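Local atomic coordinates of 2-nitropropane dioxygenase (Streptomyces ansochromogenes, PDB entry 3BW2), a protein that probably oxidises alkyl nitronates such as propionate 3-nitronate with molecular oxygen, using bound flavin mononucleotide as its cofactor. Residues A[124-129]-A[139-144]; A[131-136]-A[148-153]; A[17-22]-A[68-73]; A[48-53]-A[115-120]. All coordinates share one frame; numbering follows the deposited sequence.

Contact 1. Residues A[124-129]-A[139-144]; sequences PVVSFH and ARLRRA. With FMN (flavin mononucleotide), chain B.
L141 of helix 135-143 reaches across to V126 and F128 on strand 125-129, the strand that leads into this helix in a beta-alpha-beta unit of the TIM barrel. From its backbone the leucine CB points at the strand; CG turns away from the carbonyl carbon (chi1 -78°), and the extended second torsion (170°) carries CD1 straight on to the sheet. There CD1 lies 3.7 Å from F128 CZ, in the plane of the phenyl ring and at its edge, and touches V126 CG1 more loosely at 4.4 Å. The other branch, CD2, rests on L119 of helix 111-120, so the fork of the leucine fills two directions at once. A long, flat phenylalanine suits its place because its far ring atoms CZ and CE2 reach the leucine methyl, the two side chains coming from opposite directions. Valine, beta-branched, suits an extended strand and needs less reach.

The inner side of the same strand serves the cofactor. H129 lays one imidazole face against the pyrimidine end of the flavin, with CD2 3.1 Å from FMN O2 and FMN C2 3.7 Å above the ring plane, offset toward its rim. An alanine here would remove the imidazole and would probably leave that side of O2 without its flat cover. Three buried apolar side chains thus join helix to strand by dispersion and the exclusion of water, an interaction that depends on shape and not on direction, while the imidazole at the other side of the strand covers the flavin O2 with its face.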
# COMPACT_ATOMS: atom_id res chain seq x y z
N PRO A 124 0.92 -31.61 2.11
CA PRO A 124 2.11 -30.95 1.57
C PRO A 124 2.51 -29.61 2.19
O PRO A 124 3.68 -29.37 2.47
CB PRO A 124 1.79 -30.83 0.08
CG PRO A 124 0.89 -31.99 -0.17
CD PRO A 124 -0.03 -31.93 1.03
N VAL A 125 1.53 -28.74 2.39
CA VAL A 125 1.79 -27.41 2.93
C VAL A 125 0.75 -26.98 3.96
O VAL A 125 -0.44 -27.25 3.80
CB VAL A 125 1.78 -26.35 1.80
CG1 VAL A 125 2.11 -24.96 2.36
CG2 VAL A 125 2.77 -26.74 0.70
N VAL A 126 1.21 -26.33 5.02
CA VAL A 126 0.32 -25.82 6.06
C VAL A 126 0.74 -24.39 6.34
O VAL A 126 1.92 -24.10 6.49
CB VAL A 126 0.44 -26.63 7.38
CG1 VAL A 126 -0.35 -25.93 8.49
CG2 VAL A 126 -0.12 -28.03 7.18
N SER A 127 -0.24 -23.48 6.38
CA SER A 127 0.06 -22.08 6.67
C SER A 127 -0.71 -21.67 7.91
O SER A 127 -1.73 -22.26 8.24
CB SER A 127 -0.30 -21.18 5.48
OG SER A 127 -1.70 -21.17 5.24
N PHE A 128 -0.21 -20.65 8.61
CA PHE A 128 -0.84 -20.18 9.83
C PHE A 128 -1.18 -18.70 9.72
O PHE A 128 -0.44 -17.94 9.11
CB PHE A 128 0.10 -20.40 11.02
CG PHE A 128 0.44 -21.84 11.27
CD1 PHE A 128 -0.30 -22.59 12.18
CD2 PHE A 128 1.48 -22.45 10.59
CE1 PHE A 128 0.00 -23.94 12.41
CE2 PHE A 128 1.79 -23.79 10.81
CZ PHE A 128 1.05 -24.54 11.72
N HIS A 129 -2.30 -18.31 10.33
CA HIS A 129 -2.73 -16.92 10.30
C HIS A 129 -3.00 -16.44 11.72
O HIS A 129 -3.37 -17.23 12.59
CB HIS A 129 -4.00 -16.77 9.44
CG HIS A 129 -4.09 -15.47 8.72
ND1 HIS A 129 -5.12 -14.56 8.93
CD2 HIS A 129 -3.29 -14.91 7.77
CE1 HIS A 129 -4.95 -13.52 8.14
NE2 HIS A 129 -3.85 -13.70 7.43
N ALA A 139 8.62 -27.67 13.97
CA ALA A 139 9.54 -28.79 13.90
C ALA A 139 8.84 -30.12 13.65
O ALA A 139 9.27 -30.92 12.81
CB ALA A 139 10.37 -28.87 15.17
N ARG A 140 7.74 -30.36 14.35
CA ARG A 140 7.03 -31.62 14.17
C ARG A 140 6.44 -31.73 12.76
O ARG A 140 6.48 -32.80 12.14
CB ARG A 140 5.93 -31.77 15.22
CG ARG A 140 5.38 -33.18 15.31
CD ARG A 140 4.71 -33.45 16.64
NE ARG A 140 5.61 -33.17 17.76
CZ ARG A 140 5.30 -33.37 19.04
NH1 ARG A 140 4.11 -33.86 19.36
NH2 ARG A 140 6.18 -33.08 19.99
N LEU A 141 5.91 -30.62 12.24
CA LEU A 141 5.35 -30.64 10.89
C LEU A 141 6.46 -30.87 9.88
O LEU A 141 6.29 -31.60 8.90
CB LEU A 141 4.63 -29.32 10.59
CG LEU A 141 3.24 -29.18 11.21
CD1 LEU A 141 2.73 -27.75 11.03
CD2 LEU A 141 2.28 -30.17 10.55
N ARG A 142 7.61 -30.25 10.12
CA ARG A 142 8.75 -30.42 9.24
C ARG A 142 9.16 -31.89 9.19
O ARG A 142 9.41 -32.44 8.11
CB ARG A 142 9.93 -29.57 9.73
CG ARG A 142 11.22 -29.78 8.94
CD ARG A 142 12.33 -28.88 9.47
NE ARG A 142 11.99 -27.47 9.38
CZ ARG A 142 11.82 -26.82 8.23
NH1 ARG A 142 11.96 -27.47 7.08
NH2 ARG A 142 11.49 -25.54 8.22
N ARG A 143 9.22 -32.53 10.35
CA ARG A 143 9.60 -33.94 10.42
C ARG A 143 8.61 -34.80 9.66
O ARG A 143 8.98 -35.80 9.05
CB ARG A 143 9.68 -34.42 11.87
CG ARG A 143 10.72 -33.71 12.72
CD ARG A 143 11.18 -34.60 13.86
NE ARG A 143 11.91 -35.77 13.37
CZ ARG A 143 12.33 -36.77 14.14
NH1 ARG A 143 12.11 -36.75 15.44
NH2 ARG A 143 12.99 -37.79 13.60
N ALA A 144 7.34 -34.40 9.68
CA ALA A 144 6.30 -35.15 8.99
C ALA A 144 6.35 -34.92 7.48
O ALA A 144 5.58 -35.51 6.73
CB ALA A 144 4.92 -34.77 9.54
N1 FMN B . -5.97 -15.78 4.85
C2 FMN B . -5.77 -16.86 5.73
O2 FMN B . -4.64 -17.13 6.12
N3 FMN B . -6.84 -17.63 6.16
C4 FMN B . -8.14 -17.39 5.75
O4 FMN B . -9.07 -18.12 6.16
C4A FMN B . -8.36 -16.32 4.85
N5 FMN B . -9.64 -16.04 4.37
C5A FMN B . -9.88 -15.01 3.46
C6 FMN B . -11.20 -14.79 2.99
C7 FMN B . -11.51 -13.74 2.04
C7M FMN B . -12.66 -14.11 1.08
C8 FMN B . -10.38 -12.98 1.58
C8M FMN B . -10.30 -12.36 0.19
C9 FMN B . -9.05 -13.17 2.07
C9A FMN B . -8.79 -14.20 3.01
N10 FMN B . -7.49 -14.46 3.50
C10 FMN B . -7.26 -15.52 4.41
C1' FMN B . -6.33 -13.50 3.19
C2' FMN B . -5.50 -14.13 2.04
O2' FMN B . -4.60 -15.07 2.60
C3' FMN B . -4.63 -13.07 1.28
O3' FMN B . -3.80 -12.45 2.26
C4' FMN B . -5.44 -11.97 0.57
O4' FMN B . -6.50 -12.61 -0.15
C5' FMN B . -4.54 -11.17 -0.42
O5' FMN B . -5.28 -10.13 -1.11
P FMN B . -6.13 -10.27 -2.51
O1P FMN B . -5.11 -11.27 -2.94
O2P FMN B . -5.88 -8.77 -2.53
O3P FMN B . -7.24 -10.78 -1.62

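Contact 2. Residues A[131-136]-A[148-153]; sequences GVPDRE and TLVTAT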
# COMPACT_ATOMS: atom_id res chain seq x y z
N GLY A 131 -0.71 -14.98 13.81
CA GLY A 131 0.37 -15.28 14.73
C GLY A 131 1.34 -16.33 14.25
O GLY A 131 1.29 -16.75 13.10
N VAL A 132 2.23 -16.75 15.15
CA VAL A 132 3.25 -17.74 14.85
C VAL A 132 3.15 -18.92 15.81
O VAL A 132 3.03 -18.75 17.02
CB VAL A 132 4.66 -17.14 15.00
CG1 VAL A 132 5.70 -18.12 14.47
CG2 VAL A 132 4.75 -15.81 14.27
N PRO A 133 3.21 -20.15 15.28
CA PRO A 133 3.13 -21.36 16.10
C PRO A 133 4.41 -21.56 16.92
O PRO A 133 5.46 -21.02 16.58
CB PRO A 133 2.98 -22.48 15.07
CG PRO A 133 2.45 -21.79 13.86
CD PRO A 133 3.18 -20.49 13.84
N ASP A 134 4.31 -22.34 18.00
CA ASP A 134 5.46 -22.65 18.83
C ASP A 134 6.45 -23.31 17.87
O ASP A 134 6.03 -23.99 16.93
CB ASP A 134 5.06 -23.64 19.92
CG ASP A 134 6.18 -23.92 20.90
OD1 ASP A 134 7.20 -24.53 20.50
OD2 ASP A 134 6.04 -23.52 22.07
N ARG A 135 7.75 -23.11 18.09
CA ARG A 135 8.72 -23.71 17.18
C ARG A 135 8.68 -25.23 17.21
O ARG A 135 9.22 -25.88 16.32
CB ARG A 135 10.13 -23.20 17.48
CG ARG A 135 10.67 -23.64 18.81
CD ARG A 135 12.05 -23.03 19.04
NE ARG A 135 12.65 -23.52 20.29
CZ ARG A 135 13.79 -23.07 20.79
NH1 ARG A 135 14.47 -22.11 20.16
NH2 ARG A 135 14.26 -23.57 21.93
N GLU A 136 8.05 -25.80 18.24
CA GLU A 136 7.94 -27.26 18.33
C GLU A 136 6.91 -27.75 17.31
O GLU A 136 7.04 -28.84 16.76
CB GLU A 136 7.50 -27.68 19.74
CG GLU A 136 8.58 -27.62 20.80
CD GLU A 136 9.74 -28.56 20.52
OE1 GLU A 136 9.56 -29.57 19.81
OE2 GLU A 136 10.85 -28.30 21.03
N THR A 148 6.04 -25.38 5.99
CA THR A 148 5.27 -24.44 6.79
C THR A 148 5.40 -22.99 6.36
O THR A 148 6.51 -22.50 6.09
CB THR A 148 5.67 -24.56 8.28
OG1 THR A 148 7.07 -24.33 8.41
CG2 THR A 148 5.32 -25.94 8.81
N LEU A 149 4.26 -22.31 6.29
CA LEU A 149 4.20 -20.90 5.92
C LEU A 149 3.48 -20.13 7.01
O LEU A 149 2.58 -20.66 7.66
CB LEU A 149 3.45 -20.72 4.60
CG LEU A 149 4.16 -21.02 3.28
CD1 LEU A 149 4.71 -22.43 3.27
CD2 LEU A 149 3.16 -20.83 2.15
N VAL A 150 3.87 -18.87 7.21
CA VAL A 150 3.25 -18.01 8.21
C VAL A 150 3.17 -16.58 7.69
O VAL A 150 4.13 -16.07 7.10
CB VAL A 150 4.06 -17.99 9.53
CG1 VAL A 150 3.35 -17.10 10.55
CG2 VAL A 150 4.22 -19.40 10.09
N THR A 151 2.04 -15.93 7.90
CA THR A 151 1.88 -14.55 7.44
C THR A 151 2.53 -13.54 8.40
O THR A 151 2.52 -13.72 9.62
CB THR A 151 0.38 -14.17 7.30
OG1 THR A 151 -0.18 -14.85 6.17
CG2 THR A 151 0.22 -12.65 7.11
N ALA A 152 3.10 -12.49 7.82
CA ALA A 152 3.73 -11.40 8.57
C ALA A 152 3.32 -10.12 7.85
O ALA A 152 3.22 -10.11 6.63
CB ALA A 152 5.24 -11.56 8.57
N THR A 153 3.10 -9.04 8.60
CA THR A 153 2.70 -7.78 7.98
C THR A 153 3.76 -6.69 8.14
O THR A 153 3.61 -5.58 7.62
CB THR A 153 1.36 -7.28 8.55
OG1 THR A 153 1.50 -6.98 9.94
CG2 THR A 153 0.27 -8.35 8.37
O HOH W 1 -0.33 -14.16 10.85
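V150 of strand 147-152 carries most of this contact, with both of its methyl groups turned to the loop that leads into helix 135-143. CG1, set opposite the backbone N (chi1 -179°), comes within 3.3 Å of the carbonyl oxygen G131 O and also meets V132 CG2 at 4.2 Å, the two valine side chains crossing at about a right angle. CG2 takes P133, whose CD lies 4.0 Å away as ring and methyl reach toward one another. Valine fits because its two branches meet three successive loop residues.

G131 adds a polar link: a water accepts from G131 N at 3.1 Å and donates to T151 O, which also binds H183. Glycine suits this point of the loop, since at these backbone angles a side chain would press on the preceding carbonyl. P133, with its ring also against F128, stiffens the approach to the helix, and D134 starts it as N-cap: its OD1 uses the anti lone pair to take E136 N at 2.7 Å. Methyl packing therefore supplies the bulk of the join between loop and strand, while the water links two backbone groups of buried residues that stand too far apart to pair directly.

Contact 3. Residues A[17-22]-A[68-73]; sequences PMAGGV and NVFMPQ. With FMN (flavin mononucleotide), chain B.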
# COMPACT_ATOMS: atom_id res chain seq x y z
N PRO A 17 -5.91 -19.26 0.98
CA PRO A 17 -6.97 -20.01 1.65
C PRO A 17 -8.01 -18.95 2.02
O PRO A 17 -7.65 -17.86 2.46
CB PRO A 17 -6.27 -20.56 2.89
CG PRO A 17 -5.24 -19.49 3.19
CD PRO A 17 -4.69 -19.22 1.80
N MET A 18 -9.28 -19.25 1.80
CA MET A 18 -10.34 -18.30 2.12
C MET A 18 -11.46 -19.01 2.86
O MET A 18 -12.15 -19.85 2.29
CB MET A 18 -10.84 -17.63 0.83
CG MET A 18 -9.75 -16.84 0.12
SD MET A 18 -10.27 -15.96 -1.38
CE MET A 18 -9.96 -17.24 -2.64
N ALA A 19 -11.62 -18.67 4.13
CA ALA A 19 -12.63 -19.30 4.98
C ALA A 19 -14.03 -18.83 4.61
O ALA A 19 -14.21 -18.03 3.69
CB ALA A 19 -12.34 -19.00 6.44
N GLY A 20 -15.02 -19.33 5.35
CA GLY A 20 -16.39 -18.94 5.08
C GLY A 20 -16.99 -19.65 3.89
O GLY A 20 -17.94 -19.15 3.28
N GLY A 21 -16.44 -20.80 3.54
CA GLY A 21 -16.96 -21.57 2.43
C GLY A 21 -16.52 -21.12 1.05
O GLY A 21 -17.08 -21.54 0.04
N VAL A 22 -15.51 -20.26 0.99
CA VAL A 22 -15.03 -19.77 -0.29
C VAL A 22 -14.11 -20.77 -0.99
O VAL A 22 -14.39 -21.21 -2.10
CB VAL A 22 -14.29 -18.42 -0.13
CG1 VAL A 22 -13.63 -18.01 -1.44
CG2 VAL A 22 -15.27 -17.35 0.33
N ASN A 68 -4.74 -24.08 5.65
CA ASN A 68 -4.45 -22.95 6.52
C ASN A 68 -5.19 -23.05 7.84
O ASN A 68 -6.36 -23.42 7.87
CB ASN A 68 -4.81 -21.65 5.77
CG ASN A 68 -4.75 -20.42 6.66
OD1 ASN A 68 -5.74 -20.03 7.27
ND2 ASN A 68 -3.57 -19.80 6.73
N VAL A 69 -4.51 -22.74 8.94
CA VAL A 69 -5.15 -22.81 10.25
C VAL A 69 -4.96 -21.50 11.02
O VAL A 69 -3.95 -20.81 10.85
CB VAL A 69 -4.61 -23.99 11.10
CG1 VAL A 69 -4.73 -25.29 10.31
CG2 VAL A 69 -3.20 -23.74 11.50
N PHE A 70 -5.94 -21.16 11.85
CA PHE A 70 -5.87 -19.94 12.65
C PHE A 70 -5.23 -20.22 14.00
O PHE A 70 -5.48 -21.26 14.62
CB PHE A 70 -7.27 -19.37 12.91
CG PHE A 70 -7.99 -18.93 11.66
CD1 PHE A 70 -7.31 -18.70 10.47
CD2 PHE A 70 -9.37 -18.69 11.70
CE1 PHE A 70 -7.98 -18.23 9.34
CE2 PHE A 70 -10.05 -18.22 10.58
CZ PHE A 70 -9.35 -17.99 9.40
N MET A 71 -4.38 -19.30 14.45
CA MET A 71 -3.73 -19.44 15.74
C MET A 71 -4.74 -19.13 16.83
O MET A 71 -5.61 -18.26 16.65
CB MET A 71 -2.57 -18.44 15.87
CG MET A 71 -1.42 -18.66 14.91
SD MET A 71 -0.67 -20.27 15.16
CE MET A 71 -0.17 -20.16 16.87
N PRO A 72 -4.68 -19.85 17.96
CA PRO A 72 -5.63 -19.59 19.04
C PRO A 72 -5.44 -18.14 19.49
O PRO A 72 -4.33 -17.61 19.43
CB PRO A 72 -5.20 -20.59 20.12
CG PRO A 72 -4.67 -21.74 19.32
CD PRO A 72 -3.86 -21.04 18.25
N GLN A 73 -6.52 -17.50 19.93
CA GLN A 73 -6.44 -16.13 20.37
C GLN A 73 -6.71 -16.04 21.87
O GLN A 73 -7.63 -16.67 22.38
CB GLN A 73 -7.44 -15.25 19.61
CG GLN A 73 -7.26 -15.24 18.10
CD GLN A 73 -5.86 -14.80 17.68
OE1 GLN A 73 -5.04 -15.63 17.28
NE2 GLN A 73 -5.59 -13.51 17.78
N1 FMN B . -5.97 -15.78 4.85
C2 FMN B . -5.77 -16.86 5.73
O2 FMN B . -4.64 -17.13 6.12
N3 FMN B . -6.84 -17.63 6.16
C4 FMN B . -8.14 -17.39 5.75
O4 FMN B . -9.07 -18.12 6.16
C4A FMN B . -8.36 -16.32 4.85
N5 FMN B . -9.64 -16.04 4.37
C5A FMN B . -9.88 -15.01 3.46
C6 FMN B . -11.20 -14.79 2.99
C7 FMN B . -11.51 -13.74 2.04
C7M FMN B . -12.66 -14.11 1.08
C8 FMN B . -10.38 -12.98 1.58
C8M FMN B . -10.30 -12.36 0.19
C9 FMN B . -9.05 -13.17 2.07
C9A FMN B . -8.79 -14.20 3.01
N10 FMN B . -7.49 -14.46 3.50
C10 FMN B . -7.26 -15.52 4.41
C1' FMN B . -6.33 -13.50 3.19
C2' FMN B . -5.50 -14.13 2.04
O2' FMN B . -4.60 -15.07 2.60
C3' FMN B . -4.63 -13.07 1.28
O3' FMN B . -3.80 -12.45 2.26
C4' FMN B . -5.44 -11.97 0.57
O4' FMN B . -6.50 -12.61 -0.15
C5' FMN B . -4.54 -11.17 -0.42
O5' FMN B . -5.28 -10.13 -1.11
P FMN B . -6.13 -10.27 -2.51
O1P FMN B . -5.11 -11.27 -2.94
O2P FMN B . -5.88 -8.77 -2.53
O3P FMN B . -7.24 -10.78 -1.62
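P17 and N68 touch carbon to carbon: P17 CG lies 3.4 Å from N68 CB, the two side chains crossing at about a right angle. A second apolar touch joins A19 CB to F70 CZ at 4.3 Å. Both pairs line the FMN pocket at the C-terminal ends of barrel strands, and F70 offers its ring edge to the flavin, with N3 in its plane; F130 and Y44 hold that ring through edge-to-face stacks. M18 lies over one face of the benzenoid part, CB 3.6 Å from FMN C6.

Hydrogen bonds run to the cofactor. A19 N donates to FMN N5 at 3.3 Å (152°) and, weakly, to FMN O4. N68 turns its carboxamide away from its backbone N (chi1 171°), which lets OD1 accept from FMN N3 at 2.9 Å; ND2 is bonded to S127 OG, consistent with OD1 being the end that meets the donor N3. A leucine in its place would probably leave N3 without this acceptor and S127 without its mate. Asparagine thus suits a site that accepts from the imide N-H, and the backbone N-H at N5 should favour electron density on the flavin, consistent with its redox role.

Contact 4. Residues A[48-53]-A[115-120]; sequences DGMYQE and LAVLLD
Two neighbouring helices in the outer layer of the TIM barrel, 47-60 and 111-120, meet where M50 and Y51 face V117 and L118. The axes of segments 48-53 and 115-120 approach to 10.1 Å, their directions 30° apart. M50 extends from its backbone with CG opposite N (chi1 174°) and then bends at the thioether, which brings the terminal methyl CE against two partners: V117 CG1 at 3.6 Å, approached tip to tip, and L118 CG at 3.6 Å, met crosswise. A long, flexible methionine suits a spot where one methyl must settle against both a valine and a leucine.

In the barrel, helix 47-60 follows strand 38-41, helix 111-120 lies between strands 65-70 and 125-129 in the chain, and both cover the sheet from outside. M50 accordingly also lies on V67, and L118 on V69. Farther from the sheet, Y51 brings its ring to the same valine methyl, with CD1 3.4 Å from V117 CG1; the two side chains cross obliquely. Valine is compact enough for CG1 to sit between the methionine methyl and the tyrosine ring. Tyrosine fits a partly exposed border, since its ring carbons pack on the valine while its OH hydrogen-bonds to D121, just beyond the second helix.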
# COMPACT_ATOMS: atom_id res chain seq x y z
N ASP A 48 -12.83 -32.12 12.15
CA ASP A 48 -13.45 -33.11 11.28
C ASP A 48 -13.83 -32.50 9.94
O ASP A 48 -13.62 -33.11 8.89
CB ASP A 48 -14.71 -33.69 11.93
CG ASP A 48 -15.40 -34.71 11.04
OD1 ASP A 48 -14.76 -35.73 10.70
OD2 ASP A 48 -16.58 -34.49 10.68
N GLY A 49 -14.40 -31.30 9.98
CA GLY A 49 -14.78 -30.63 8.75
C GLY A 49 -13.56 -30.45 7.87
O GLY A 49 -13.60 -30.71 6.67
N MET A 50 -12.47 -29.99 8.47
CA MET A 50 -11.23 -29.79 7.75
C MET A 50 -10.77 -31.12 7.16
O MET A 50 -10.42 -31.20 5.98
CB MET A 50 -10.15 -29.27 8.70
CG MET A 50 -8.76 -29.16 8.07
SD MET A 50 -7.47 -28.83 9.30
CE MET A 50 -6.94 -30.49 9.67
N TYR A 51 -10.80 -32.17 7.97
CA TYR A 51 -10.35 -33.48 7.52
C TYR A 51 -11.14 -33.99 6.32
O TYR A 51 -10.57 -34.58 5.40
CB TYR A 51 -10.41 -34.49 8.66
CG TYR A 51 -9.59 -35.74 8.40
CD1 TYR A 51 -8.39 -35.68 7.68
CD2 TYR A 51 -9.99 -36.97 8.90
CE1 TYR A 51 -7.60 -36.81 7.48
CE2 TYR A 51 -9.20 -38.12 8.71
CZ TYR A 51 -8.01 -38.03 8.00
OH TYR A 51 -7.23 -39.16 7.83
N GLN A 52 -12.46 -33.77 6.32
CA GLN A 52 -13.28 -34.23 5.21
C GLN A 52 -12.89 -33.53 3.91
O GLN A 52 -12.87 -34.16 2.85
CB GLN A 52 -14.77 -33.98 5.49
CG GLN A 52 -15.29 -34.70 6.73
CD GLN A 52 -14.90 -36.16 6.76
OE1 GLN A 52 -15.16 -36.91 5.82
NE2 GLN A 52 -14.25 -36.58 7.85
N GLU A 53 -12.58 -32.24 3.98
CA GLU A 53 -12.18 -31.52 2.77
C GLU A 53 -10.83 -32.03 2.27
O GLU A 53 -10.62 -32.16 1.06
CB GLU A 53 -12.11 -30.02 3.02
CG GLU A 53 -13.45 -29.35 3.26
CD GLU A 53 -13.39 -27.85 2.98
OE1 GLU A 53 -12.40 -27.21 3.38
OE2 GLU A 53 -14.35 -27.33 2.37
N LEU A 115 -4.20 -29.86 14.49
CA LEU A 115 -2.78 -30.22 14.41
C LEU A 115 -2.63 -31.74 14.49
O LEU A 115 -1.76 -32.32 13.83
CB LEU A 115 -1.99 -29.58 15.56
CG LEU A 115 -1.65 -28.09 15.44
CD1 LEU A 115 -0.82 -27.67 16.64
CD2 LEU A 115 -0.88 -27.83 14.16
N ALA A 116 -3.46 -32.37 15.30
CA ALA A 116 -3.42 -33.82 15.45
C ALA A 116 -3.70 -34.46 14.08
O ALA A 116 -3.02 -35.41 13.67
CB ALA A 116 -4.46 -34.28 16.47
N VAL A 117 -4.69 -33.92 13.39
CA VAL A 117 -5.05 -34.43 12.07
C VAL A 117 -3.93 -34.21 11.06
O VAL A 117 -3.55 -35.12 10.32
CB VAL A 117 -6.34 -33.75 11.54
CG1 VAL A 117 -6.54 -34.07 10.07
CG2 VAL A 117 -7.54 -34.22 12.35
N LEU A 118 -3.39 -33.00 11.03
CA LEU A 118 -2.32 -32.65 10.09
C LEU A 118 -1.02 -33.40 10.35
O LEU A 118 -0.21 -33.59 9.44
CB LEU A 118 -2.08 -31.14 10.13
CG LEU A 118 -3.30 -30.34 9.65
CD1 LEU A 118 -3.15 -28.86 10.01
CD2 LEU A 118 -3.45 -30.52 8.14
N LEU A 119 -0.82 -33.83 11.59
CA LEU A 119 0.39 -34.57 11.93
C LEU A 119 0.19 -36.07 11.74
O LEU A 119 1.13 -36.79 11.42
CB LEU A 119 0.80 -34.29 13.38
CG LEU A 119 1.45 -32.92 13.61
CD1 LEU A 119 1.62 -32.68 15.11
CD2 LEU A 119 2.80 -32.87 12.89
N ASP A 120 -1.04 -36.54 11.91
CA ASP A 120 -1.33 -37.96 11.75
C ASP A 120 -1.45 -38.36 10.28
O ASP A 120 -1.16 -39.50 9.91
CB ASP A 120 -2.61 -38.33 12.50
CG ASP A 120 -2.92 -39.80 12.41
OD1 ASP A 120 -2.10 -40.61 12.89
OD2 ASP A 120 -3.98 -40.15 11.86

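Contacts 1 to 3 are buried, whereas contact 4 lies in the helical layer and is only partly so. Contacts 1 and 2 share helix 135-143 and pair it with adjacent strands of the barrel sheet, one at the helix body and the other at the loop before it; backbone bonds between strands 125-129 and 147-152, such as F128 N to L149 O, join them. Contact 3 sits nearest the centre of the chain; its strand 65-70 neighbours strand 125-129 of contact 1, and both touch the flavin. Chemistry follows place: the helix-facing contacts 1 and 4 rely on apolar side chains, contact 2 adds a bridging water, and contact 3 packs carbon on carbon between its segments while each segment also hydrogen-bonds the cofactor.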